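Local atomic coordinates of carbonic anhydrase (Sordaria macrospora, PDB entry 4O1J), a protein that probably catalyses the reversible hydration of carbon dioxide to hydrogencarbonate and a proton, using one zinc ion in each subunit of a tetramer. Residues Ser23-Asn26 and Ala27-Gly30; Ala29-Lys32 and Ala33-Pro37; Leu67-Gln70 and Pro71-Phe75; Arg158-Arg161 and Ile162-Asn166. All coordinates share one frame; numbering follows the deposited sequence.

Interaction 1: residues Ser23-Asn26 and Ala27-Gly30; sequences SSNN and AWAG
Ser-24 and Trp-28 meet on successive turns of helix 16-35, where the N-H of Trp-28 reaches the carbonyl O of Ser-24 at 2.9 Å. The same one-turn step joins Ala-27 N to Ser-23 O, Ala-29 N to Asn-25 O and Gly-30 N to Asn-26 O, so four consecutive peptide groups are gripped by regular alpha-helical bonds. The closely packed flank carries Asn-25 and Ala-29, both buried. The methyl CB of Ala-29 rests 3.4 Å from Asn-25 O, and the second subunit covers this side: its Gly-201 packs on Asn-25 and its Arg-202 on Ala-29. Trp-28 lies next to this flank. Its CB sits 3.4 Å from Ser-24 O, while a first torsion of 171° carries the indole out from the helix. The ring keeps its edge, near CE3, turned to Asn-25 O at 4.1 Å. The other side is much looser. Ser-23, Asn-26 and Ala-27 are exposed, although Asn-26 still touches Arg-202 of the second subunit, and the CB of Ala-27 meets little here beyond the carbonyl oxygens of Ser-23 and Ser-24, each at 3.7 Å. Ser-24 stands between the two regimes: its OG turns back to bond Tyr-20 O, one turn earlier, while the residue packs on Leu-67 of the second subunit. A covered flank and a more exposed one on a regular helix are characteristic of the projecting N-terminal helix of beta-class carbonic anhydrases, which leaves its own core to lie against a neighbouring subunit.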
loop_
_atom_site.group_PDB
_atom_site.type_symbol
_atom_site.label_atom_id
_atom_site.label_comp_id
_atom_site.label_asym_id
_atom_site.label_seq_id
_atom_site.Cartn_x
_atom_site.Cartn_y
_atom_site.Cartn_z
ATOM N N SER A 23 20.594 -18.797 21.050
ATOM C CA SER A 23 20.913 -19.909 21.936
ATOM C C SER A 23 19.698 -20.810 22.209
ATOM O O SER A 23 19.791 -22.045 22.140
ATOM C CB SER A 23 21.472 -19.362 23.249
ATOM O OG SER A 23 21.402 -20.328 24.277
ATOM N N SER A 24 18.559 -20.184 22.497
ATOM C CA SER A 24 17.334 -20.909 22.810
ATOM C C SER A 24 16.822 -21.603 21.567
ATOM O O SER A 24 16.218 -22.673 21.643
ATOM C CB SER A 24 16.262 -19.975 23.368
ATOM O OG SER A 24 16.690 -19.353 24.564
ATOM N N ASN A 25 17.066 -20.989 20.415
ATOM C CA ASN A 25 16.715 -21.638 19.166
ATOM C C ASN A 25 17.510 -22.923 19.014
ATOM O O ASN A 25 16.947 -23.973 18.710
ATOM C CB ASN A 25 16.964 -20.718 17.970
ATOM C CG ASN A 25 17.065 -21.487 16.661
ATOM O OD1 ASN A 25 16.054 -21.888 16.078
ATOM N ND2 ASN A 25 18.294 -21.713 16.205
ATOM N N ASN A 26 18.817 -22.840 19.246
ATOM C CA ASN A 26 19.666 -24.018 19.126
ATOM C C ASN A 26 19.267 -25.114 20.124
ATOM O O ASN A 26 19.321 -26.312 19.809
ATOM C CB ASN A 26 21.134 -23.624 19.315
ATOM C CG ASN A 26 22.085 -24.789 19.112
ATOM O OD1 ASN A 26 22.624 -25.341 20.072
ATOM N ND2 ASN A 26 22.295 -25.170 17.855
ATOM N N ALA A 27 18.822 -24.702 21.310
ATOM C CA ALA A 27 18.409 -25.666 22.329
ATOM C C ALA A 27 17.109 -26.356 21.925
ATOM O O ALA A 27 16.980 -27.583 22.026
ATOM C CB ALA A 27 18.256 -24.987 23.677
ATOM N N TRP A 28 16.156 -25.558 21.453
ATOM C CA TRP A 28 14.869 -26.060 20.994
ATOM C C TRP A 28 15.057 -27.012 19.829
ATOM O O TRP A 28 14.389 -28.036 19.742
ATOM C CB TRP A 28 13.954 -24.907 20.581
ATOM C CG TRP A 28 12.708 -25.358 19.896
ATOM C CD1 TRP A 28 11.553 -25.769 20.490
ATOM C CD2 TRP A 28 12.487 -25.444 18.479
ATOM N NE1 TRP A 28 10.625 -26.111 19.534
ATOM C CE2 TRP A 28 11.170 -25.921 18.298
ATOM C CE3 TRP A 28 13.273 -25.166 17.356
ATOM C CZ2 TRP A 28 10.623 -26.123 17.025
ATOM C CZ3 TRP A 28 12.724 -25.370 16.092
ATOM C CH2 TRP A 28 11.412 -25.844 15.940
ATOM N N ALA A 29 15.967 -26.661 18.930
ATOM C CA ALA A 29 16.258 -27.498 17.777
ATOM C C ALA A 29 16.908 -28.812 18.208
ATOM O O ALA A 29 16.599 -29.863 17.653
ATOM C CB ALA A 29 17.148 -26.755 16.790
ATOM N N GLY A 30 17.802 -28.756 19.195
ATOM C CA GLY A 30 18.433 -29.970 19.692
ATOM C C GLY A 30 17.400 -30.903 20.303
ATOM O O GLY A 30 17.393 -32.116 20.038
#

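Interaction 2: residues Ala29-Lys32 and Ala33-Pro37; sequences AGYK and AHQNP
Ala-29 O accepts the N-H of Ala-33 at 2.9 Å, and the alpha-helical pattern runs on through Gly-30 to His-34 and Tyr-31 to Gln-35 until Asn-36 N, bonded to Lys-32 O at 3.1 Å, ends it as the chain leaves helical angles. Among the side chains, Tyr-31 and Gln-35 approach each other one turn apart. Gln-35 runs out fully extended, with chi1 173° and chi2 180°, which brings OE1 to 3.7 Å from CE2 of the tyrosine ring. The amide and ring planes are inclined at 62°, so the two flat groups do not stack. Lys-32 bends at its second torsion and directs its chain toward the following helix 39-43, where it makes a cation-pi contact with Phe-39 and touches Phe-40; its NZ remains 4.2 Å from Gln-35 OE1. Ala-33 also packs on Phe-40. Past the last turn, Asn-36 caps the N-H of His-38 with OD1. The chemistry implies a junction of two kinds: polar backbone groups where one helix stops and the next begins are met by the asparagine, whereas the lysine charge is probably steadied by an aromatic face, leaving Tyr-31 and Gln-35 in loose van der Waals contact at the surface.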
loop_
_atom_site.group_PDB
_atom_site.type_symbol
_atom_site.label_atom_id
_atom_site.label_comp_id
_atom_site.label_asym_id
_atom_site.label_seq_id
_atom_site.Cartn_x
_atom_site.Cartn_y
_atom_site.Cartn_z
ATOM N N ALA A 29 15.967 -26.661 18.930
ATOM C CA ALA A 29 16.258 -27.498 17.777
ATOM C C ALA A 29 16.908 -28.812 18.208
ATOM O O ALA A 29 16.599 -29.863 17.653
ATOM C CB ALA A 29 17.148 -26.755 16.790
ATOM N N GLY A 30 17.802 -28.756 19.195
ATOM C CA GLY A 30 18.433 -29.970 19.692
ATOM C C GLY A 30 17.400 -30.903 20.303
ATOM O O GLY A 30 17.393 -32.116 20.038
ATOM N N TYR A 31 16.499 -30.326 21.095
ATOM C CA TYR A 31 15.437 -31.086 21.752
ATOM C C TYR A 31 14.427 -31.693 20.773
ATOM O O TYR A 31 14.105 -32.886 20.853
ATOM C CB TYR A 31 14.694 -30.184 22.741
ATOM C CG TYR A 31 13.465 -30.819 23.354
ATOM C CD1 TYR A 31 13.568 -31.772 24.363
ATOM C CD2 TYR A 31 12.194 -30.476 22.895
ATOM C CE1 TYR A 31 12.435 -32.353 24.912
ATOM C CE2 TYR A 31 11.061 -31.052 23.431
ATOM C CZ TYR A 31 11.184 -31.989 24.439
ATOM O OH TYR A 31 10.048 -32.559 24.973
ATOM N N LYS A 32 13.947 -30.867 19.847
ATOM C CA LYS A 32 13.026 -31.306 18.805
ATOM C C LYS A 32 13.654 -32.393 17.937
ATOM O O LYS A 32 12.970 -33.322 17.499
ATOM C CB LYS A 32 12.599 -30.116 17.934
ATOM C CG LYS A 32 11.220 -29.563 18.257
ATOM C CD LYS A 32 10.141 -30.543 17.839
ATOM C CE LYS A 32 8.759 -30.038 18.181
ATOM N NZ LYS A 32 7.733 -31.053 17.822
ATOM N N ALA A 33 14.957 -32.274 17.696
ATOM C CA ALA A 33 15.661 -33.237 16.863
ATOM C C ALA A 33 15.916 -34.552 17.588
ATOM O O ALA A 33 15.984 -35.601 16.948
ATOM C CB ALA A 33 16.971 -32.654 16.374
ATOM N N HIS A 34 16.044 -34.522 18.913
ATOM C CA HIS A 34 16.168 -35.787 19.639
ATOM C C HIS A 34 14.811 -36.475 19.782
ATOM O O HIS A 34 14.716 -37.698 19.679
ATOM C CB HIS A 34 16.792 -35.591 21.018
ATOM C CG HIS A 34 16.725 -36.814 21.880
ATOM N ND1 HIS A 34 17.633 -37.845 21.778
ATOM C CD2 HIS A 34 15.850 -37.177 22.849
ATOM C CE1 HIS A 34 17.323 -38.791 22.647
ATOM N NE2 HIS A 34 16.245 -38.408 23.309
ATOM N N GLN A 35 13.768 -35.688 20.030
ATOM C CA GLN A 35 12.415 -36.224 20.142
ATOM C C GLN A 35 12.003 -36.949 18.860
ATOM O O GLN A 35 11.475 -38.063 18.906
ATOM C CB GLN A 35 11.420 -35.102 20.449
ATOM C CG GLN A 35 9.959 -35.532 20.410
ATOM C CD GLN A 35 9.000 -34.392 20.721
ATOM O OE1 GLN A 35 9.419 -33.271 21.015
ATOM N NE2 GLN A 35 7.703 -34.675 20.641
ATOM N N ASN A 36 12.266 -36.307 17.725
ATOM C CA ASN A 36 11.939 -36.836 16.403
ATOM C C ASN A 36 13.032 -36.517 15.393
ATOM O O ASN A 36 13.110 -35.393 14.899
ATOM C CB ASN A 36 10.611 -36.257 15.911
ATOM C CG ASN A 36 10.050 -37.003 14.708
ATOM O OD1 ASN A 36 10.777 -37.692 13.989
ATOM N ND2 ASN A 36 8.754 -36.845 14.470
ATOM N N PRO A 37 13.871 -37.508 15.069
ATOM C CA PRO A 37 14.954 -37.304 14.100
ATOM C C PRO A 37 14.457 -37.019 12.681
ATOM O O PRO A 37 15.262 -36.612 11.845
ATOM C CB PRO A 37 15.724 -38.630 14.152
ATOM C CG PRO A 37 14.740 -39.622 14.681
ATOM C CD PRO A 37 13.913 -38.854 15.663
#

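Interaction 3: residues Leu67-Gln70 and Pro71-Phe75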
loop_
_atom_site.group_PDB
_atom_site.type_symbol
_atom_site.label_atom_id
_atom_site.label_comp_id
_atom_site.label_asym_id
_atom_site.label_seq_id
_atom_site.Cartn_x
_atom_site.Cartn_y
_atom_site.Cartn_z
ATOM N N LEU A 67 -2.442 -21.861 20.151
ATOM C CA LEU A 67 -3.305 -22.885 19.576
ATOM C C LEU A 67 -2.748 -24.267 19.899
ATOM O O LEU A 67 -3.355 -25.286 19.563
ATOM C CB LEU A 67 -3.432 -22.711 18.064
ATOM C CG LEU A 67 -4.203 -21.505 17.532
ATOM C CD1 LEU A 67 -4.156 -21.489 16.019
ATOM C CD2 LEU A 67 -5.638 -21.527 18.021
ATOM N N GLY A 68 -1.589 -24.290 20.551
ATOM C CA GLY A 68 -0.949 -25.530 20.944
ATOM C C GLY A 68 -0.701 -26.451 19.766
ATOM O O GLY A 68 -0.945 -27.659 19.850
ATOM N N MET A 69 -0.233 -25.877 18.659
ATOM C CA MET A 69 0.053 -26.657 17.460
ATOM C C MET A 69 1.536 -26.588 17.131
ATOM O O MET A 69 2.316 -25.993 17.873
ATOM C CB MET A 69 -0.794 -26.174 16.278
ATOM C CG MET A 69 -2.291 -26.384 16.485
ATOM S SD MET A 69 -3.324 -25.843 15.109
ATOM C CE MET A 69 -3.534 -27.369 14.203
ATOM N N GLN A 70 1.917 -27.182 16.008
ATOM C CA GLN A 70 3.328 -27.385 15.704
ATOM C C GLN A 70 3.728 -26.552 14.484
ATOM O O GLN A 70 2.870 -26.194 13.682
ATOM C CB GLN A 70 3.584 -28.879 15.473
ATOM C CG GLN A 70 4.887 -29.381 16.052
ATOM C CD GLN A 70 4.922 -29.214 17.557
ATOM O OE1 GLN A 70 4.101 -29.790 18.270
ATOM N NE2 GLN A 70 5.851 -28.395 18.046
ATOM N N PRO A 71 5.024 -26.221 14.346
ATOM C CA PRO A 71 5.450 -25.554 13.110
ATOM C C PRO A 71 5.127 -26.378 11.871
ATOM O O PRO A 71 5.532 -27.541 11.773
ATOM C CB PRO A 71 6.969 -25.403 13.285
ATOM C CG PRO A 71 7.327 -26.239 14.485
ATOM C CD PRO A 71 6.109 -26.266 15.339
ATOM N N GLY A 72 4.369 -25.776 10.954
ATOM C CA GLY A 72 4.026 -26.412 9.700
ATOM C C GLY A 72 2.534 -26.549 9.450
ATOM O O GLY A 72 2.129 -27.087 8.416
ATOM N N ASP A 73 1.705 -26.072 10.376
ATOM C CA ASP A 73 0.264 -26.222 10.196
ATOM C C ASP A 73 -0.516 -24.912 10.315
ATOM O O ASP A 73 -1.733 -24.898 10.131
ATOM C CB ASP A 73 -0.300 -27.260 11.181
ATOM C CG ASP A 73 0.106 -26.997 12.612
ATOM O OD1 ASP A 73 0.292 -25.818 12.963
ATOM O OD2 ASP A 73 0.215 -27.969 13.392
ATOM N N VAL A 74 0.168 -23.811 10.616
ATOM C CA VAL A 74 -0.486 -22.501 10.583
ATOM C C VAL A 74 0.295 -21.466 9.753
ATOM O O VAL A 74 1.401 -21.066 10.114
ATOM C CB VAL A 74 -0.711 -21.941 11.996
ATOM C CG1 VAL A 74 -1.365 -20.581 11.913
ATOM C CG2 VAL A 74 -1.570 -22.887 12.818
ATOM N N PHE A 75 -0.303 -21.047 8.642
ATOM C CA PHE A 75 0.236 -20.008 7.760
ATOM C C PHE A 75 -0.245 -18.645 8.260
ATOM O O PHE A 75 -1.446 -18.449 8.388
ATOM C CB PHE A 75 -0.247 -20.269 6.330
ATOM C CG PHE A 75 0.540 -19.566 5.264
ATOM C CD1 PHE A 75 1.834 -19.963 4.953
ATOM C CD2 PHE A 75 -0.034 -18.536 4.534
ATOM C CE1 PHE A 75 2.552 -19.328 3.950
ATOM C CE2 PHE A 75 0.675 -17.895 3.531
ATOM C CZ PHE A 75 1.969 -18.290 3.239
HETATM O O HOH W 1 2.340 -23.229 12.594
#
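Gln-70 and Asp-73 are the ends of a type II beta turn with Pro-71 and Gly-72 at its corners, which follows a Schellman motif at Gly-68 closing the preceding helix. Gly-72 has a phi of 122°, where a side chain would press against the carbonyl O of Pro-71. The turn is fastened by the aspartate: Gln-70 N donates to OD2 of Asp-73 at 3.2 Å, meeting the oxygen on its syn side and only slightly out of the carboxylate plane. A first torsion of 51°, with CG between the backbone N and the carbonyl carbon, folds the carboxylate back over the turn to receive that N-H. Replacing Asp-73 by an alanine would probably leave Gln-70 N without this acceptor and the turn less firmly held. A water takes the N-H of Val-74 at 3.0 Å and lies 3.2 Å from Gln-70 O, within the mouth of the turn. Met-69 crosses the carboxylate, its CB 3.5 Å from Asp-73 OD1, and a bend at its third torsion turns CE back toward the same group. The SD of Met-69 lies 4.1 Å from CG2 of Val-74, which the CD1 of Leu-67 approaches at 4.3 Å. This small apolar cluster continues outward: Leu-67 and Val-74 pack on Trp-53, and Ala-21 of the second subunit covers Leu-67 and Met-69. Helix end, tight turn and strand start in succession form the return leg of a beta-alpha-beta crossover, in which strand 51-56, helix 63-66 and strand 74-79 place two parallel strands side by side at the margin of the chain's central sheet.

Interaction 4: residues Arg158-Arg161 and Ile162-Asn166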
loop_
_atom_site.group_PDB
_atom_site.type_symbol
_atom_site.label_atom_id
_atom_site.label_comp_id
_atom_site.label_asym_id
_atom_site.label_seq_id
_atom_site.Cartn_x
_atom_site.Cartn_y
_atom_site.Cartn_z
ATOM N N ARG A 158 -14.171 -1.363 26.856
ATOM C CA ARG A 158 -14.378 -0.502 25.701
ATOM C C ARG A 158 -13.342 -0.866 24.638
ATOM O O ARG A 158 -13.657 -0.967 23.443
ATOM C CB ARG A 158 -14.264 0.979 26.086
ATOM C CG ARG A 158 -14.818 1.936 25.040
ATOM C CD ARG A 158 -14.577 3.398 25.399
ATOM N NE ARG A 158 -15.240 3.796 26.637
ATOM C CZ ARG A 158 -14.599 4.131 27.753
ATOM N NH1 ARG A 158 -13.271 4.118 27.790
ATOM N NH2 ARG A 158 -15.281 4.482 28.835
ATOM N N VAL A 159 -12.107 -1.084 25.087
ATOM C CA VAL A 159 -11.032 -1.494 24.189
ATOM C C VAL A 159 -11.324 -2.878 23.610
ATOM O O VAL A 159 -11.154 -3.107 22.404
ATOM C CB VAL A 159 -9.677 -1.491 24.912
ATOM C CG1 VAL A 159 -8.599 -2.147 24.050
ATOM C CG2 VAL A 159 -9.295 -0.068 25.285
ATOM N N ILE A 160 -11.805 -3.780 24.467
ATOM C CA ILE A 160 -12.190 -5.118 24.030
ATOM C C ILE A 160 -13.305 -5.017 22.989
ATOM O O ILE A 160 -13.255 -5.668 21.936
ATOM C CB ILE A 160 -12.665 -6.000 25.224
ATOM C CG1 ILE A 160 -11.486 -6.402 26.111
ATOM C CG2 ILE A 160 -13.364 -7.259 24.733
ATOM C CD1 ILE A 160 -11.892 -7.129 27.366
ATOM N N ARG A 161 -14.290 -4.166 23.263
ATOM C CA ARG A 161 -15.429 -4.047 22.363
ATOM C C ARG A 161 -15.014 -3.520 20.989
ATOM O O ARG A 161 -15.377 -4.101 19.955
ATOM C CB ARG A 161 -16.500 -3.145 22.965
ATOM C CG ARG A 161 -17.763 -3.116 22.143
ATOM C CD ARG A 161 -18.273 -4.537 21.958
ATOM N NE ARG A 161 -19.370 -4.610 21.000
ATOM C CZ ARG A 161 -19.707 -5.710 20.329
ATOM N NH1 ARG A 161 -19.014 -6.831 20.494
ATOM N NH2 ARG A 161 -20.723 -5.679 19.472
ATOM N N ILE A 162 -14.235 -2.442 20.968
ATOM C CA ILE A 162 -13.808 -1.894 19.688
ATOM C C ILE A 162 -12.929 -2.911 18.950
ATOM O O ILE A 162 -12.992 -2.998 17.720
ATOM C CB ILE A 162 -13.073 -0.524 19.857
ATOM C CG1 ILE A 162 -12.809 0.128 18.501
ATOM C CG2 ILE A 162 -11.746 -0.686 20.539
ATOM C CD1 ILE A 162 -14.033 0.375 17.682
ATOM N N ALA A 163 -12.188 -3.742 19.690
ATOM C CA ALA A 163 -11.370 -4.776 19.043
ATOM C C ALA A 163 -12.233 -5.869 18.393
ATOM O O ALA A 163 -11.911 -6.372 17.297
ATOM C CB ALA A 163 -10.408 -5.380 20.036
ATOM N N GLN A 164 -13.347 -6.201 19.047
ATOM C CA GLN A 164 -14.291 -7.182 18.507
ATOM C C GLN A 164 -15.038 -6.662 17.278
ATOM O O GLN A 164 -15.274 -7.406 16.308
ATOM C CB GLN A 164 -15.298 -7.597 19.575
ATOM C CG GLN A 164 -14.671 -8.202 20.814
ATOM C CD GLN A 164 -15.696 -8.509 21.876
ATOM O OE1 GLN A 164 -16.720 -7.835 21.976
ATOM N NE2 GLN A 164 -15.436 -9.537 22.670
ATOM N N LEU A 165 -15.412 -5.384 17.320
ATOM C CA LEU A 165 -16.082 -4.770 16.182
ATOM C C LEU A 165 -15.108 -4.737 15.018
ATOM O O LEU A 165 -15.499 -4.893 13.853
ATOM C CB LEU A 165 -16.565 -3.358 16.514
ATOM C CG LEU A 165 -17.671 -3.214 17.559
ATOM C CD1 LEU A 165 -17.863 -1.750 17.914
ATOM C CD2 LEU A 165 -18.963 -3.822 17.059
ATOM N N ASN A 166 -13.830 -4.559 15.346
ATOM C CA ASN A 166 -12.787 -4.581 14.333
ATOM C C ASN A 166 -12.667 -5.956 13.677
ATOM O O ASN A 166 -12.512 -6.060 12.448
ATOM C CB ASN A 166 -11.450 -4.174 14.945
ATOM C CG ASN A 166 -10.336 -4.135 13.926
ATOM O OD1 ASN A 166 -10.402 -3.389 12.948
ATOM N ND2 ASN A 166 -9.300 -4.941 14.148
#
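Arg-158 starts the first turn by giving its carbonyl O to Ile-162 N at 2.9 Å, in a nearly straight bond; its guanidinium makes weak hydrogen bonds with Leu-149 O and Ile-152 O. Val-159 O then accepts from Ala-163 N at 3.0 Å. Ile-160 binds Gln-164 N through its carbonyl and lies alongside that residue's side chain, CG2 being 3.7 Å from NE2. Arg-161 carries the side-chain contact. Its chain bends at chi2 (56°), carrying the guanidinium forward along the helix, and NH1 donates to Gln-164 OE1 at 2.9 Å. The acceptor lies in the guanidinium plane, yet the amide stands almost perpendicular to it (89°). Leu-165 covers one guanidinium face, with CD2 3.5 Å from NH2, while NE forms a salt bridge with Glu-148. A leucine in place of Arg-161 would probably leave Glu-148 without its charged mate and Gln-164 free to turn. The segment lies among several helices: Ile-162 packs on Leu-122 of helix 116-122 and Leu-138 of helix 136-144, and Leu-165 on Leu-149 of helix 146-151, while the side chain of Ala-163 comes within about 7 Å of the bound zinc, which His-112 at the end of strand 106-112 helps to hold.

In the fold
All four contacts are local, and apart from the overlap of the first two they follow one another along the chain, so none closes a long loop and none crosses another. Interactions 1 and 2 overlap at Ala-29 and Gly-30, forming one run along helix 16-35 up to its C-terminal end. Interaction 3 comes next, between helix 63-66 and strand 74-79, and returns to that first helix: Trp-28 packs on Pro-71, and Lys-32 approaches Gln-70. These three contacts all touch the second subunit and share one side of the chain. Interaction 4, within helix 155-176, lies on the opposite side, about 16 Å from interaction 3 between nearest atoms, and joins the helices beside the zinc site.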